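Local coordinates for protein SCO1, mitochondrial (Saccharomyces cerevisiae, PDB 2B7K), which is thought to serve as a copper chaperone of mitochondria, needed for accumulation of cytochrome c oxidase subunits 1 and 2, at residues K37-G41 / K42-I46; K173-E176 / H177-Y181; D115-K118 / N119-K123. All coordinates share one frame; numbering follows the deposited sequence.

Contact 1 of 3, residues K37-G41 / K42-I46; sequences KNLLG and KFSII
Between Leu39 and Lys42 the backbone reverses in a type II beta turn, and the carbonyl oxygens Leu39 O and Lys42 O approach to 3.3 Å as two acceptors rather than as a bonded pair. Gly41 holds the third place of the turn at phi 84°, where a CB would press on the carbonyl oxygen of the residue before it. A water bridges the two limbs: it lies 2.7 Å from Leu39 O, to which it is hydrogen-bonded, and is also hydrogen-bonded to Ser44 OG at 2.7 Å. Beside the water, the CD2 branch of Leu39 packs 3.7 Å from Ser44 OG and, more loosely, 4.5 Å from Ile46 CD1. On the solvent side Lys42 reaches back across the turn. Its CG sits between backbone N and carbonyl carbon (chi1 38°), and the extended chain beyond carries CE to 3.5 Å from Asn38 O. Gln80 serves both limbs from outside, bonding to Ser44 OG and Asn38 O. The turn leads from the 3-10 segment that includes Lys37 and Asn38 into strand 44-49, which runs inside the sheet between strands 80-85 and 148-151, with Leu39 resting on Leu82 and Ile46 on Ile84 and Met151.

Contact 2 of 3, residues K173-E176 / H177-Y181; sequences KIVE and HVKSY
Glu176 O is gripped twice by one residue, Ser180, four positions further along the helix. The hydroxyl Ser180 OG donates to it at 2.8 Å, while the amide Ser180 N donates at 3.2 Å, and the two donors arrive from opposite faces of the carbonyl plane. The torsion chi1 of 70° turns OG back over the preceding turn, so that the hydroxyl bonds to the same acceptor as the residue's own amide N-H near the end of the helix. Earlier in the helix the spacing of four is kept by straighter backbone bonds, among them Lys179 N to Val175 O with an N-H...O angle of 173°, whereas His177 N to Lys173 O is weak.

The side chains follow the same spacing. Ile174 and Val178 lie alongside each other and point the same way, their CG2 methyls 4.1 Å apart. Val175 and Lys179 are paired likewise, Val175 CG1 meeting Lys179 CE at 3.6 Å with the lysine chain folded at chi3. Lys173 and His177 instead cross at a slant: the lysine bends at chi2 (66°) and brings CE to 3.7 Å from His177 NE2, a ring nitrogen that this contact buries and that has no polar partner in the model. On the same ring, CD2 of His177 lies 3.2 Å from Lys173 O.

Outside the helix, Ile174 and Val175 pack on Leu71 of helix 56-75, and Lys173 and His177 touch Asp159 of strand 157-161. The i to i+4 spacing is that of any alpha-helix; the burial of Ile174 and Val175 against the exposure of Glu176 and Lys179 marks this one as amphipathic, the last modelled helix, 169-180, lying against the sheet of a thioredoxin-like domain.

Contact 3 of 3, residues D115-K118 / N119-K123; sequences DEVK and NACKK
Val117 and Cys121 form the close side of this helical turn. Cys121 N donates to Val117 O at 2.9 Å with an N-H...O angle of 167°. In the cysteine side chain, chi1 of -69° sets SG beside the backbone N, where the sulfur lies 4.1 Å from Val117 CG1 and 3.4 Å from Val117 O. Ala120 adds to this face, its CB 3.6 Å from Val117 O. On this side Val117 rests on Pro88 and Cys121 on Cys86.

The solvent side is looser: Lys118 and Lys122 stand one turn apart. Their backbones are joined by Lys122 N to Lys118 O at 3.0 Å, yet across the turn the side chain of Lys122 offers little more than its CB, and both lysines are exposed.

Between the two lies a polar flank centred on Asn119. One water spans the turn, donating to Glu116 O and accepting from Asn119 ND2, each at 2.8 Å, so Glu116 O serves this water as well as Ala120 N. Asn119 ND2 also bonds to Pro23 O, which is shared with Lys123 NZ; the further bond from Lys123 NZ to Asn119 OD1 is weak. Glu116 OE1 accepts a hydrogen bond from Thr113 N, just before the helix.

Helix 114-123 is thus an amphipathic helix anchored by side chains to the chain leading into strand 25-28, within the thioredoxin-like fold of the SCO family. Cys121 lies about 10 Å, side chain to side chain, from His144, close to the probable copper site, whose likely ligands are Cys53, Cys57 and His144.

How the contacts relate
Along the chain the order is contact 1, contact 3, contact 2. Contact 1 leads into an interior strand of the mixed sheet, whereas the other two lie on helices, 114-123 and 169-180, on opposite sides of the chain's centre, with their centres 28 Å apart. Contacts 1 and 2 touch although their centres are 14 Å apart: Phe43 CZ lies 3.6 Å from Tyr181 CB, the two rings also meet edge to face, and Ile45 packs on Ile174. Contact 3 touches neither; its nearest atoms are about 8 Å from contact 1. The last modelled helix, 169-180, is therefore fastened directly to a sheet strand, while helix 114-123 lies nearer the predicted copper ligands.

Contact 1 of 3, residues K37-G41 / K42-I46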
loop_
_atom_site.group_PDB
_atom_site.type_symbol
_atom_site.label_atom_id
_atom_site.label_comp_id
_atom_site.label_asym_id
_atom_site.label_seq_id
_atom_site.Cartn_x
_atom_site.Cartn_y
_atom_site.Cartn_z
ATOM N N LYS A 37 0.087 -7.892 -11.644
ATOM C CA LYS A 37 -0.039 -7.289 -12.970
ATOM C C LYS A 37 -0.751 -5.937 -12.896
ATOM O O LYS A 37 -0.591 -5.092 -13.777
ATOM C CB LYS A 37 -0.811 -8.224 -13.905
ATOM C CG LYS A 37 -0.190 -9.604 -14.045
ATOM C CD LYS A 37 1.246 -9.526 -14.529
ATOM C CE LYS A 37 1.328 -8.991 -15.948
ATOM N NZ LYS A 37 0.635 -9.889 -16.913
ATOM N N ASN A 38 -1.533 -5.730 -11.842
ATOM C CA ASN A 38 -2.254 -4.469 -11.674
ATOM C C ASN A 38 -1.351 -3.351 -11.155
ATOM O O ASN A 38 -1.795 -2.212 -10.992
ATOM C CB ASN A 38 -3.451 -4.647 -10.732
ATOM C CG ASN A 38 -4.578 -5.455 -11.358
ATOM O OD1 ASN A 38 -4.620 -6.682 -11.256
ATOM N ND2 ASN A 38 -5.497 -4.761 -12.023
ATOM N N LEU A 39 -0.087 -3.673 -10.894
ATOM C CA LEU A 39 0.868 -2.672 -10.419
ATOM C C LEU A 39 1.538 -1.996 -11.610
ATOM O O LEU A 39 2.140 -0.932 -11.483
ATOM C CB LEU A 39 1.955 -3.325 -9.567
ATOM C CG LEU A 39 1.526 -4.035 -8.282
ATOM C CD1 LEU A 39 2.768 -4.567 -7.578
ATOM C CD2 LEU A 39 0.766 -3.064 -7.383
ATOM N N LEU A 40 1.437 -2.634 -12.768
ATOM C CA LEU A 40 2.060 -2.116 -13.983
ATOM C C LEU A 40 1.458 -0.811 -14.494
ATOM O O LEU A 40 0.246 -0.604 -14.433
ATOM C CB LEU A 40 1.995 -3.179 -15.084
ATOM C CG LEU A 40 2.694 -4.497 -14.734
ATOM C CD1 LEU A 40 2.479 -5.512 -15.854
ATOM C CD2 LEU A 40 4.180 -4.239 -14.511
ATOM N N GLY A 41 2.322 0.073 -14.985
ATOM C CA GLY A 41 1.867 1.340 -15.531
ATOM C C GLY A 41 1.626 2.476 -14.556
ATOM O O GLY A 41 1.109 3.519 -14.943
ATOM N N LYS A 42 1.983 2.292 -13.292
ATOM C CA LYS A 42 1.774 3.360 -12.323
ATOM C C LYS A 42 2.595 3.184 -11.063
ATOM O O LYS A 42 3.157 2.126 -10.826
ATOM C CB LYS A 42 0.289 3.462 -11.974
ATOM C CG LYS A 42 -0.415 2.123 -11.871
ATOM C CD LYS A 42 -1.920 2.296 -11.976
ATOM C CE LYS A 42 -2.619 0.958 -12.141
ATOM N NZ LYS A 42 -4.080 1.128 -12.366
ATOM N N PHE A 43 2.695 4.249 -10.275
ATOM C CA PHE A 43 3.430 4.186 -9.023
ATOM C C PHE A 43 2.411 3.780 -7.977
ATOM O O PHE A 43 1.379 4.427 -7.827
ATOM C CB PHE A 43 4.033 5.550 -8.686
ATOM C CG PHE A 43 5.450 5.708 -9.153
ATOM C CD1 PHE A 43 6.490 5.092 -8.464
ATOM C CD2 PHE A 43 5.742 6.436 -10.298
ATOM C CE1 PHE A 43 7.806 5.197 -8.912
ATOM C CE2 PHE A 43 7.056 6.548 -10.757
ATOM C CZ PHE A 43 8.085 5.929 -10.063
ATOM N N SER A 44 2.697 2.694 -7.273
ATOM C CA SER A 44 1.787 2.199 -6.260
ATOM C C SER A 44 2.448 2.291 -4.900
ATOM O O SER A 44 3.665 2.212 -4.789
ATOM C CB SER A 44 1.422 0.739 -6.555
ATOM O OG SER A 44 0.858 0.601 -7.853
ATOM N N ILE A 45 1.640 2.478 -3.866
ATOM C CA ILE A 45 2.168 2.528 -2.517
ATOM C C ILE A 45 1.327 1.529 -1.724
ATOM O O ILE A 45 0.103 1.639 -1.644
ATOM C CB ILE A 45 2.110 3.965 -1.935
ATOM C CG1 ILE A 45 2.796 3.975 -0.567
ATOM C CG2 ILE A 45 0.666 4.470 -1.875
ATOM C CD1 ILE A 45 3.230 5.362 -0.094
ATOM N N ILE A 46 2.002 0.530 -1.176
ATOM C CA ILE A 46 1.347 -0.544 -0.446
ATOM C C ILE A 46 1.577 -0.521 1.054
ATOM O O ILE A 46 2.691 -0.294 1.523
ATOM C CB ILE A 46 1.827 -1.904 -0.982
ATOM C CG1 ILE A 46 1.580 -1.969 -2.491
ATOM C CG2 ILE A 46 1.116 -3.040 -0.258
ATOM C CD1 ILE A 46 2.224 -3.168 -3.162
HETATM O O HOH W 1 3.163 -0.045 -9.154
#

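Contact 2 of 3, residues K173-E176 / H177-Y181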
loop_
_atom_site.group_PDB
_atom_site.type_symbol
_atom_site.label_atom_id
_atom_site.label_comp_id
_atom_site.label_asym_id
_atom_site.label_seq_id
_atom_site.Cartn_x
_atom_site.Cartn_y
_atom_site.Cartn_z
ATOM N N LYS A 173 10.264 12.399 -0.519
ATOM C CA LYS A 173 10.874 11.165 -0.999
ATOM C C LYS A 173 10.111 10.558 -2.171
ATOM O O LYS A 173 10.709 10.076 -3.131
ATOM C CB LYS A 173 10.960 10.144 0.141
ATOM C CG LYS A 173 11.780 8.904 -0.192
ATOM C CD LYS A 173 13.245 9.263 -0.397
ATOM C CE LYS A 173 14.113 8.025 -0.545
ATOM N NZ LYS A 173 15.554 8.382 -0.674
ATOM N N ILE A 174 8.785 10.570 -2.093
ATOM C CA ILE A 174 7.978 10.020 -3.169
ATOM C C ILE A 174 8.136 10.865 -4.436
ATOM O O ILE A 174 8.330 10.328 -5.525
ATOM C CB ILE A 174 6.493 9.943 -2.737
ATOM C CG1 ILE A 174 6.364 8.934 -1.591
ATOM C CG2 ILE A 174 5.614 9.542 -3.911
ATOM C CD1 ILE A 174 4.995 8.883 -0.949
ATOM N N VAL A 175 8.075 12.184 -4.289
ATOM C CA VAL A 175 8.229 13.078 -5.433
ATOM C C VAL A 175 9.542 12.788 -6.160
ATOM O O VAL A 175 9.573 12.673 -7.384
ATOM C CB VAL A 175 8.204 14.556 -4.985
ATOM C CG1 VAL A 175 8.487 15.476 -6.178
ATOM C CG2 VAL A 175 6.842 14.883 -4.373
ATOM N N GLU A 176 10.619 12.660 -5.395
ATOM C CA GLU A 176 11.945 12.376 -5.943
ATOM C C GLU A 176 11.920 11.147 -6.858
ATOM O O GLU A 176 12.449 11.173 -7.973
ATOM C CB GLU A 176 12.931 12.159 -4.789
ATOM C CG GLU A 176 14.376 11.944 -5.206
ATOM C CD GLU A 176 15.308 11.793 -4.014
ATOM O OE1 GLU A 176 16.529 11.631 -4.227
ATOM O OE2 GLU A 176 14.824 11.839 -2.863
ATOM N N HIS A 177 11.296 10.074 -6.385
ATOM C CA HIS A 177 11.194 8.834 -7.152
ATOM C C HIS A 177 10.338 8.960 -8.406
ATOM O O HIS A 177 10.704 8.468 -9.471
ATOM C CB HIS A 177 10.617 7.721 -6.275
ATOM C CG HIS A 177 11.614 7.101 -5.349
ATOM N ND1 HIS A 177 12.658 6.320 -5.798
ATOM C CD2 HIS A 177 11.738 7.157 -4.003
ATOM C CE1 HIS A 177 13.380 5.921 -4.767
ATOM N NE2 HIS A 177 12.844 6.414 -3.666
ATOM N N VAL A 178 9.184 9.604 -8.272
ATOM C CA VAL A 178 8.276 9.759 -9.397
ATOM C C VAL A 178 8.842 10.638 -10.504
ATOM O O VAL A 178 8.793 10.270 -11.683
ATOM C CB VAL A 178 6.923 10.348 -8.930
ATOM C CG1 VAL A 178 6.003 10.575 -10.118
ATOM C CG2 VAL A 178 6.275 9.402 -7.938
ATOM N N LYS A 179 9.380 11.791 -10.124
ATOM C CA LYS A 179 9.923 12.722 -11.107
ATOM C C LYS A 179 11.218 12.274 -11.773
ATOM O O LYS A 179 11.521 12.712 -12.884
ATOM C CB LYS A 179 10.120 14.106 -10.479
ATOM C CG LYS A 179 8.827 14.752 -10.004
ATOM C CD LYS A 179 8.875 16.280 -10.064
ATOM C CE LYS A 179 9.974 16.878 -9.194
ATOM N NZ LYS A 179 11.346 16.611 -9.716
ATOM N N SER A 180 11.979 11.406 -11.118
ATOM C CA SER A 180 13.234 10.945 -11.703
ATOM C C SER A 180 13.072 9.613 -12.430
ATOM O O SER A 180 14.011 9.118 -13.054
ATOM C CB SER A 180 14.309 10.811 -10.622
ATOM O OG SER A 180 14.030 9.733 -9.749
ATOM N N TYR A 181 11.877 9.035 -12.361
ATOM C CA TYR A 181 11.624 7.752 -13.009
ATOM C C TYR A 181 11.781 7.782 -14.526
ATOM O O TYR A 181 11.368 8.731 -15.190
ATOM C CB TYR A 181 10.215 7.253 -12.679
ATOM C CG TYR A 181 9.821 6.014 -13.454
ATOM C CD1 TYR A 181 10.332 4.762 -13.115
ATOM C CD2 TYR A 181 8.965 6.100 -14.554
ATOM C CE1 TYR A 181 10.002 3.627 -13.851
ATOM C CE2 TYR A 181 8.632 4.971 -15.297
ATOM C CZ TYR A 181 9.152 3.742 -14.940
ATOM O OH TYR A 181 8.825 2.626 -15.678
#

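Contact 3 of 3, residues D115-K118 / N119-K123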
loop_
_atom_site.group_PDB
_atom_site.type_symbol
_atom_site.label_atom_id
_atom_site.label_comp_id
_atom_site.label_asym_id
_atom_site.label_seq_id
_atom_site.Cartn_x
_atom_site.Cartn_y
_atom_site.Cartn_z
ATOM N N ASP A 115 -4.371 -18.590 2.025
ATOM C CA ASP A 115 -3.252 -18.909 1.147
ATOM C C ASP A 115 -2.795 -17.737 0.284
ATOM O O ASP A 115 -1.595 -17.489 0.143
ATOM C CB ASP A 115 -3.601 -20.105 0.257
ATOM C CG ASP A 115 -3.568 -21.422 1.012
ATOM O OD1 ASP A 115 -3.882 -22.469 0.407
ATOM O OD2 ASP A 115 -3.222 -21.412 2.214
ATOM N N GLU A 116 -3.746 -17.018 -0.300
ATOM C CA GLU A 116 -3.407 -15.876 -1.140
ATOM C C GLU A 116 -2.758 -14.759 -0.318
ATOM O O GLU A 116 -1.770 -14.159 -0.748
ATOM C CB GLU A 116 -4.659 -15.331 -1.838
ATOM C CG GLU A 116 -5.328 -16.324 -2.786
ATOM C CD GLU A 116 -6.622 -15.783 -3.376
ATOM O OE1 GLU A 116 -7.381 -15.127 -2.632
ATOM O OE2 GLU A 116 -6.887 -16.026 -4.579
ATOM N N VAL A 117 -3.319 -14.482 0.853
ATOM C CA VAL A 117 -2.788 -13.429 1.711
ATOM C C VAL A 117 -1.411 -13.809 2.250
ATOM O O VAL A 117 -0.489 -12.988 2.271
ATOM C CB VAL A 117 -3.748 -13.137 2.890
ATOM C CG1 VAL A 117 -3.111 -12.154 3.856
ATOM C CG2 VAL A 117 -5.059 -12.572 2.361
ATOM N N LYS A 118 -1.277 -15.060 2.679
ATOM C CA LYS A 118 -0.014 -15.563 3.208
ATOM C C LYS A 118 1.089 -15.386 2.167
ATOM O O LYS A 118 2.211 -14.995 2.493
ATOM C CB LYS A 118 -0.153 -17.047 3.576
ATOM C CG LYS A 118 1.142 -17.711 4.033
ATOM C CD LYS A 118 0.955 -19.206 4.273
ATOM C CE LYS A 118 -0.067 -19.477 5.367
ATOM N NZ LYS A 118 -0.246 -20.939 5.623
ATOM N N ASN A 119 0.770 -15.675 0.911
ATOM C CA ASN A 119 1.750 -15.529 -0.157
ATOM C C ASN A 119 2.140 -14.064 -0.354
ATOM O O ASN A 119 3.320 -13.738 -0.482
ATOM C CB ASN A 119 1.202 -16.081 -1.473
ATOM C CG ASN A 119 2.114 -15.782 -2.644
ATOM O OD1 ASN A 119 3.248 -16.260 -2.703
ATOM N ND2 ASN A 119 1.630 -14.975 -3.578
ATOM N N ALA A 120 1.148 -13.182 -0.387
ATOM C CA ALA A 120 1.433 -11.764 -0.578
ATOM C C ALA A 120 2.345 -11.255 0.536
ATOM O O ALA A 120 3.313 -10.533 0.287
ATOM C CB ALA A 120 0.129 -10.966 -0.611
ATOM N N CYS A 121 2.040 -11.638 1.769
ATOM C CA CYS A 121 2.846 -11.215 2.901
ATOM C C CYS A 121 4.269 -11.756 2.783
ATOM O O CYS A 121 5.233 -11.068 3.122
ATOM C CB CYS A 121 2.199 -11.676 4.211
ATOM S SG CYS A 121 0.645 -10.823 4.598
ATOM N N LYS A 122 4.402 -12.985 2.295
ATOM C CA LYS A 122 5.718 -13.598 2.131
ATOM C C LYS A 122 6.551 -12.863 1.088
ATOM O O LYS A 122 7.745 -12.631 1.287
ATOM C CB LYS A 122 5.573 -15.066 1.724
ATOM C CG LYS A 122 6.894 -15.747 1.394
ATOM C CD LYS A 122 6.688 -17.199 0.991
ATOM C CE LYS A 122 6.146 -18.026 2.148
ATOM N NZ LYS A 122 7.096 -18.058 3.296
ATOM N N LYS A 123 5.918 -12.500 -0.024
ATOM C CA LYS A 123 6.600 -11.792 -1.097
ATOM C C LYS A 123 7.157 -10.440 -0.663
ATOM O O LYS A 123 8.171 -9.992 -1.186
ATOM C CB LYS A 123 5.656 -11.600 -2.287
ATOM C CG LYS A 123 5.848 -12.617 -3.406
ATOM C CD LYS A 123 5.810 -14.043 -2.888
ATOM C CE LYS A 123 6.154 -15.036 -3.988
ATOM N NZ LYS A 123 5.209 -14.940 -5.131
HETATM O O HOH W 2 -1.082 -14.264 -3.501
#